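Local atomic coordinates of BH1974 protein (Bacillus halodurans, PDB entry 3ON5), a protein that probably assists the maturation of xanthine dehydrogenase-type molybdenum enzymes, as XdhC-family proteins do, rather than oxidising xanthine itself. Residues 21-26 with 136-141; 127-132 with 158-163. All blocks are in the same frame, centred on the assembly; numbering follows the deposited sequence.

Interaction 1. Residues 21-26 with 136-141; sequences SDIELL and YLCAGK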
loop_
_atom_site.group_PDB
_atom_site.type_symbol
_atom_site.label_atom_id
_atom_site.label_comp_id
_atom_site.label_asym_id
_atom_site.label_seq_id
_atom_site.Cartn_x
_atom_site.Cartn_y
_atom_site.Cartn_z
ATOM N N SER A 21 -15.606 -9.249 -16.389
ATOM C CA SER A 21 -16.146 -10.054 -17.501
ATOM C C SER A 21 -15.997 -11.549 -17.228
ATOM O O SER A 21 -15.002 -11.948 -16.614
ATOM C CB SER A 21 -15.420 -9.698 -18.801
ATOM O OG SER A 21 -15.771 -10.519 -19.906
ATOM N N ASP A 22 -16.965 -12.378 -17.708
ATOM C CA ASP A 22 -16.942 -13.832 -17.530
ATOM C C ASP A 22 -15.576 -14.426 -17.966
ATOM O O ASP A 22 -14.983 -15.160 -17.176
ATOM C CB ASP A 22 -18.092 -14.520 -18.303
ATOM C CG ASP A 22 -19.491 -14.415 -17.712
ATOM O OD1 ASP A 22 -19.613 -14.221 -16.467
ATOM O OD2 ASP A 22 -20.465 -14.615 -18.469
ATOM N N ILE A 23 -15.060 -14.063 -19.172
ATOM C CA ILE A 23 -13.795 -14.592 -19.727
ATOM C C ILE A 23 -12.586 -14.151 -18.843
ATOM O O ILE A 23 -11.627 -14.903 -18.716
ATOM C CB ILE A 23 -13.579 -14.197 -21.238
ATOM C CG1 ILE A 23 -12.476 -15.065 -21.925
ATOM C CG2 ILE A 23 -13.377 -12.689 -21.454
ATOM C CD1 ILE A 23 -12.396 -15.050 -23.503
ATOM N N GLU A 24 -12.652 -12.965 -18.233
ATOM C CA GLU A 24 -11.594 -12.449 -17.366
ATOM C C GLU A 24 -11.658 -13.176 -16.001
ATOM O O GLU A 24 -10.613 -13.452 -15.413
ATOM C CB GLU A 24 -11.697 -10.903 -17.200
ATOM C CG GLU A 24 -11.786 -10.072 -18.486
ATOM C CD GLU A 24 -10.619 -10.082 -19.464
ATOM O OE1 GLU A 24 -10.245 -11.173 -19.953
ATOM O OE2 GLU A 24 -10.155 -8.977 -19.828
ATOM N N LEU A 25 -12.879 -13.523 -15.529
ATOM C CA LEU A 25 -13.064 -14.248 -14.279
ATOM C C LEU A 25 -12.563 -15.674 -14.427
ATOM O O LEU A 25 -11.827 -16.150 -13.568
ATOM C CB LEU A 25 -14.530 -14.238 -13.860
ATOM C CG LEU A 25 -14.796 -14.369 -12.347
ATOM C CD1 LEU A 25 -14.575 -13.026 -11.611
ATOM C CD2 LEU A 25 -16.207 -14.801 -12.106
ATOM N N LEU A 26 -12.924 -16.338 -15.536
ATOM C CA LEU A 26 -12.478 -17.686 -15.869
ATOM C C LEU A 26 -10.977 -17.700 -16.161
ATOM O O LEU A 26 -10.332 -18.732 -15.974
ATOM C CB LEU A 26 -13.251 -18.254 -17.073
ATOM C CG LEU A 26 -14.749 -18.493 -16.951
ATOM C CD1 LEU A 26 -15.278 -19.066 -18.221
ATOM C CD2 LEU A 26 -15.087 -19.466 -15.826
ATOM N N TYR A 136 -12.983 -22.601 -24.929
ATOM C CA TYR A 136 -14.017 -22.474 -25.958
ATOM C C TYR A 136 -14.338 -20.999 -26.217
ATOM O O TYR A 136 -14.633 -20.662 -27.358
ATOM C CB TYR A 136 -15.304 -23.247 -25.615
ATOM C CG TYR A 136 -15.213 -24.723 -25.940
ATOM C CD1 TYR A 136 -15.302 -25.174 -27.253
ATOM C CD2 TYR A 136 -15.076 -25.672 -24.934
ATOM C CE1 TYR A 136 -15.207 -26.528 -27.561
ATOM C CE2 TYR A 136 -14.981 -27.030 -25.229
ATOM C CZ TYR A 136 -15.037 -27.453 -26.547
ATOM O OH TYR A 136 -14.955 -28.789 -26.863
ATOM N N LEU A 137 -14.256 -20.125 -25.201
ATOM C CA LEU A 137 -14.531 -18.693 -25.388
ATOM C C LEU A 137 -13.376 -18.017 -26.124
ATOM O O LEU A 137 -13.583 -17.018 -26.818
ATOM C CB LEU A 137 -14.790 -17.983 -24.051
ATOM C CG LEU A 137 -15.898 -18.520 -23.167
ATOM C CD1 LEU A 137 -15.931 -17.766 -21.859
ATOM C CD2 LEU A 137 -17.227 -18.472 -23.858
ATOM N N CYS A 138 -12.156 -18.565 -25.964
ATOM C CA CYS A 138 -10.942 -18.101 -26.645
ATOM C C CYS A 138 -11.036 -18.479 -28.126
ATOM O O CYS A 138 -10.555 -17.758 -29.002
ATOM C CB CYS A 138 -9.687 -18.675 -25.984
ATOM S SG CYS A 138 -9.337 -17.981 -24.339
ATOM N N ALA A 139 -11.707 -19.605 -28.394
ATOM C CA ALA A 139 -11.967 -20.103 -29.730
ATOM C C ALA A 139 -13.107 -19.308 -30.384
ATOM O O ALA A 139 -13.239 -19.344 -31.607
ATOM C CB ALA A 139 -12.307 -21.586 -29.668
ATOM N N GLY A 140 -13.902 -18.602 -29.574
ATOM C CA GLY A 140 -15.035 -17.816 -30.038
ATOM C C GLY A 140 -16.400 -18.483 -29.903
ATOM O O GLY A 140 -17.418 -17.895 -30.292
ATOM N N LYS A 141 -16.447 -19.704 -29.337
ATOM C CA LYS A 141 -17.682 -20.467 -29.116
ATOM C C LYS A 141 -18.274 -20.171 -27.704
ATOM O O LYS A 141 -17.552 -20.232 -26.720
ATOM C CB LYS A 141 -17.399 -21.982 -29.289
ATOM C CG LYS A 141 -18.569 -22.950 -29.017
ATOM C CD LYS A 141 -19.621 -23.028 -30.138
ATOM C CE LYS A 141 -20.910 -23.715 -29.724
ATOM N NZ LYS A 141 -21.750 -22.863 -28.830
#

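Interaction 2. Residues 127-132 with 158-163; sequences RQHLKR and YAFILD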
loop_
_atom_site.group_PDB
_atom_site.type_symbol
_atom_site.label_atom_id
_atom_site.label_comp_id
_atom_site.label_asym_id
_atom_site.label_seq_id
_atom_site.Cartn_x
_atom_site.Cartn_y
_atom_site.Cartn_z
ATOM N N ARG A 127 -12.451 -26.879 -11.610
ATOM C CA ARG A 127 -11.288 -26.134 -12.113
ATOM C C ARG A 127 -11.015 -26.538 -13.562
ATOM O O ARG A 127 -10.864 -25.682 -14.440
ATOM C CB ARG A 127 -10.055 -26.387 -11.225
ATOM C CG ARG A 127 -8.823 -25.613 -11.644
ATOM C CD ARG A 127 -7.547 -26.258 -11.152
ATOM N NE ARG A 127 -6.385 -25.880 -11.974
ATOM C CZ ARG A 127 -6.015 -26.478 -13.113
ATOM N NH1 ARG A 127 -6.730 -27.487 -13.610
ATOM N NH2 ARG A 127 -4.943 -26.058 -13.771
ATOM N N GLN A 128 -11.015 -27.855 -13.811
ATOM C CA GLN A 128 -10.777 -28.464 -15.114
ATOM C C GLN A 128 -11.895 -28.073 -16.102
ATOM O O GLN A 128 -11.587 -27.665 -17.216
ATOM C CB GLN A 128 -10.690 -29.982 -14.940
ATOM C CG GLN A 128 -10.214 -30.770 -16.166
ATOM C CD GLN A 128 -10.152 -32.267 -15.897
ATOM O OE1 GLN A 128 -11.026 -32.875 -15.225
ATOM N NE2 GLN A 128 -9.129 -32.891 -16.463
ATOM N N HIS A 129 -13.177 -28.149 -15.678
ATOM C CA HIS A 129 -14.325 -27.816 -16.524
ATOM C C HIS A 129 -14.333 -26.338 -16.916
ATOM O O HIS A 129 -14.572 -26.029 -18.082
ATOM C CB HIS A 129 -15.647 -28.167 -15.848
ATOM C CG HIS A 129 -15.812 -29.624 -15.551
ATOM N ND1 HIS A 129 -15.614 -30.593 -16.530
ATOM C CD2 HIS A 129 -16.250 -30.230 -14.421
ATOM C CE1 HIS A 129 -15.870 -31.751 -15.946
ATOM N NE2 HIS A 129 -16.267 -31.585 -14.681
ATOM N N LEU A 130 -14.050 -25.435 -15.968
ATOM C CA LEU A 130 -14.011 -23.994 -16.222
ATOM C C LEU A 130 -12.821 -23.630 -17.145
ATOM O O LEU A 130 -12.943 -22.713 -17.959
ATOM C CB LEU A 130 -13.944 -23.220 -14.906
ATOM C CG LEU A 130 -15.177 -23.343 -14.001
ATOM C CD1 LEU A 130 -14.927 -22.729 -12.655
ATOM C CD2 LEU A 130 -16.438 -22.773 -14.657
ATOM N N LYS A 131 -11.698 -24.379 -17.064
ATOM C CA LYS A 131 -10.544 -24.172 -17.943
ATOM C C LYS A 131 -10.962 -24.519 -19.380
ATOM O O LYS A 131 -10.559 -23.820 -20.300
ATOM C CB LYS A 131 -9.332 -25.000 -17.470
ATOM C CG LYS A 131 -8.012 -24.763 -18.216
ATOM C CD LYS A 131 -7.790 -25.753 -19.372
ATOM C CE LYS A 131 -6.452 -25.640 -20.077
ATOM N NZ LYS A 131 -6.280 -24.345 -20.794
ATOM N N ARG A 132 -11.813 -25.557 -19.556
ATOM C CA ARG A 132 -12.341 -25.998 -20.847
ATOM C C ARG A 132 -13.324 -24.953 -21.389
ATOM O O ARG A 132 -13.319 -24.700 -22.591
ATOM C CB ARG A 132 -13.006 -27.378 -20.731
ATOM C CG ARG A 132 -13.249 -28.049 -22.079
ATOM C CD ARG A 132 -13.650 -29.499 -21.937
ATOM N NE ARG A 132 -13.837 -30.152 -23.238
ATOM C CZ ARG A 132 -14.189 -31.428 -23.393
ATOM N NH1 ARG A 132 -14.398 -32.203 -22.332
ATOM N NH2 ARG A 132 -14.338 -31.939 -24.610
ATOM N N TYR A 158 -24.372 -30.413 -12.728
ATOM C CA TYR A 158 -24.067 -29.226 -13.504
ATOM C C TYR A 158 -23.462 -29.659 -14.826
ATOM O O TYR A 158 -22.776 -30.683 -14.888
ATOM C CB TYR A 158 -23.169 -28.231 -12.748
ATOM C CG TYR A 158 -21.757 -28.675 -12.426
ATOM C CD1 TYR A 158 -20.734 -28.547 -13.365
ATOM C CD2 TYR A 158 -21.405 -29.053 -11.132
ATOM C CE1 TYR A 158 -19.416 -28.863 -13.050
ATOM C CE2 TYR A 158 -20.085 -29.357 -10.800
ATOM C CZ TYR A 158 -19.094 -29.245 -11.759
ATOM O OH TYR A 158 -17.792 -29.526 -11.451
ATOM N N ALA A 159 -23.755 -28.898 -15.887
ATOM C CA ALA A 159 -23.289 -29.182 -17.235
ATOM C C ALA A 159 -22.937 -27.898 -17.988
ATOM O O ALA A 159 -23.446 -26.809 -17.684
ATOM C CB ALA A 159 -24.360 -29.956 -17.998
ATOM N N PHE A 160 -22.067 -28.054 -18.985
ATOM C CA PHE A 160 -21.624 -27.019 -19.909
ATOM C C PHE A 160 -21.964 -27.507 -21.303
ATOM O O PHE A 160 -21.331 -28.443 -21.787
ATOM C CB PHE A 160 -20.134 -26.715 -19.721
ATOM C CG PHE A 160 -19.771 -26.265 -18.328
ATOM C CD1 PHE A 160 -19.846 -24.920 -17.969
ATOM C CD2 PHE A 160 -19.332 -27.184 -17.376
ATOM C CE1 PHE A 160 -19.478 -24.502 -16.688
ATOM C CE2 PHE A 160 -18.999 -26.770 -16.082
ATOM C CZ PHE A 160 -19.077 -25.433 -15.747
ATOM N N ILE A 161 -23.024 -26.939 -21.901
ATOM C CA ILE A 161 -23.577 -27.329 -23.201
ATOM C C ILE A 161 -22.982 -26.477 -24.351
ATOM O O ILE A 161 -22.903 -25.250 -24.251
ATOM C CB ILE A 161 -25.133 -27.174 -23.135
ATOM C CG1 ILE A 161 -25.731 -27.961 -21.930
ATOM C CG2 ILE A 161 -25.808 -27.553 -24.472
ATOM C CD1 ILE A 161 -27.076 -27.484 -21.430
ATOM N N LEU A 162 -22.603 -27.148 -25.450
ATOM C CA LEU A 162 -22.084 -26.528 -26.680
ATOM C C LEU A 162 -23.111 -26.694 -27.819
ATOM O O LEU A 162 -23.282 -25.794 -28.642
ATOM C CB LEU A 162 -20.724 -27.133 -27.066
ATOM C CG LEU A 162 -19.556 -26.845 -26.125
ATOM C CD1 LEU A 162 -18.500 -27.918 -26.240
ATOM C CD2 LEU A 162 -18.988 -25.439 -26.342
ATOM N N ASP A 163 -23.823 -27.834 -27.824
ATOM C CA ASP A 163 -24.900 -28.170 -28.752
ATOM C C ASP A 163 -25.839 -29.183 -28.059
ATOM O O ASP A 163 -25.481 -29.702 -26.994
ATOM C CB ASP A 163 -24.339 -28.703 -30.084
ATOM C CG ASP A 163 -25.294 -28.593 -31.264
ATOM O OD1 ASP A 163 -26.534 -28.651 -31.045
ATOM O OD2 ASP A 163 -24.808 -28.458 -32.409
#

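Interaction 1. Residues 21-26 with 136-141
Ile23 and Leu137 meet where two steeply inclined helices come together: the first turn of helix 22-30 lies against the last turn of helix 124-139, a case of helix-helix packing between residues far apart in sequence. Their CA atoms are 7.0 Å apart, and the side chains slide past each other in opposite directions. Leu137 can be followed outward. Its CB takes the methyl tip of the isoleucine, Leu137 CB to Ile23 CD1 being 3.8 Å. At CG the chain continues anti to its own carbonyl carbon (chi1 -56°), which carries the CD1 branch to Leu26, one turn on from Ile23 in helix 22-30. There the methyl groups Leu137 CD1 and Leu26 CD1 touch at 3.9 Å, the two leucines crossing at about a right angle. Ile23 reaches across because its chain is extended, with CG1 opposite the backbone N (chi1 -164°), and its CD1 tip also lies 4.3 Å from Cys138 SG, at the more exposed margin of the contact. The side chains that meet are apolar, though the Ile23 tip also lies near backbone atoms of Leu137 and Cys138. The polar groups of the first turn look elsewhere: Asp22 OD2 bonds to His194, and Glu24 OE2 forms a salt bridge with Lys199. Leu26, buried, also touches Tyr196 of strand 191-196. Just past Leu137, the partner helix stops in a Schellman motif. Gly140 takes the positive phi of 99°, and the backbone closes with Lys141 N bonded to Tyr136 O at 2.9 Å.

Interaction 2. Residues 127-132 with 158-163
His129 NE2 is hydrogen-bonded to Glu170 OE2, while the neighbouring ring carbon of the same imidazole meets Tyr158 across the contact: His129 CD2 lies 3.4 Å from Tyr158 OH, which sits at the edge of the imidazole and in its plane. The backbone of Glu170 in turn pairs with that of Tyr158. The two rings are steeply inclined, their planes at 82° and their centroids 5.8 Å apart, a relation that is oblique overall. Tyr158 gets there with CG lodged between its backbone N and carbonyl carbon (chi1 66°). Replacing this tyrosine by an alanine would probably leave the CD2 edge of His129 without its neighbour and open a gap between helix and strand. The setting is a helix laid on an antiparallel sheet in the BH1974-like central domain: helix 127-132 runs 10.2 Å from strand 158-161, axis to axis, and at only 17° to its direction. Two strand residues further on, Phe160 points to the same helix and touches it with CE2 and CZ. Its CE2 comes 3.6 Å from His129 CB, while its CZ is 3.9 Å from Leu130 CD2, so a single ring spans two consecutive helical residues. Leu130 starts out pointing across the strand rather than at it, but its CD2 end comes nearer. Within the sheet, Phe160 also stacks on the ring of His145, in the neighbouring strand 143-149.

In the fold
Helix 124-139 serves both contacts, with different parts of its surface. In interaction 2 its middle rests on strand 155-161; in interaction 1 its C-terminal turn meets helix 22-30, whose Leu26 also reaches back toward the middle, giving a layered order of helix, helix and sheet. The centres are 11 Å apart, and the contacts touch directly. Leu26 CD2 of interaction 1 lies 3.8 Å from Leu130 CD2 of interaction 2, forming an apolar bridge from the N-terminal helix toward Phe160. Further along, the Tyr136 ring packs on Leu162, and Lys141 NZ lies 3.3 Å from Leu162 O. Because the segments alternate in sequence, the two contacts cross along the chain.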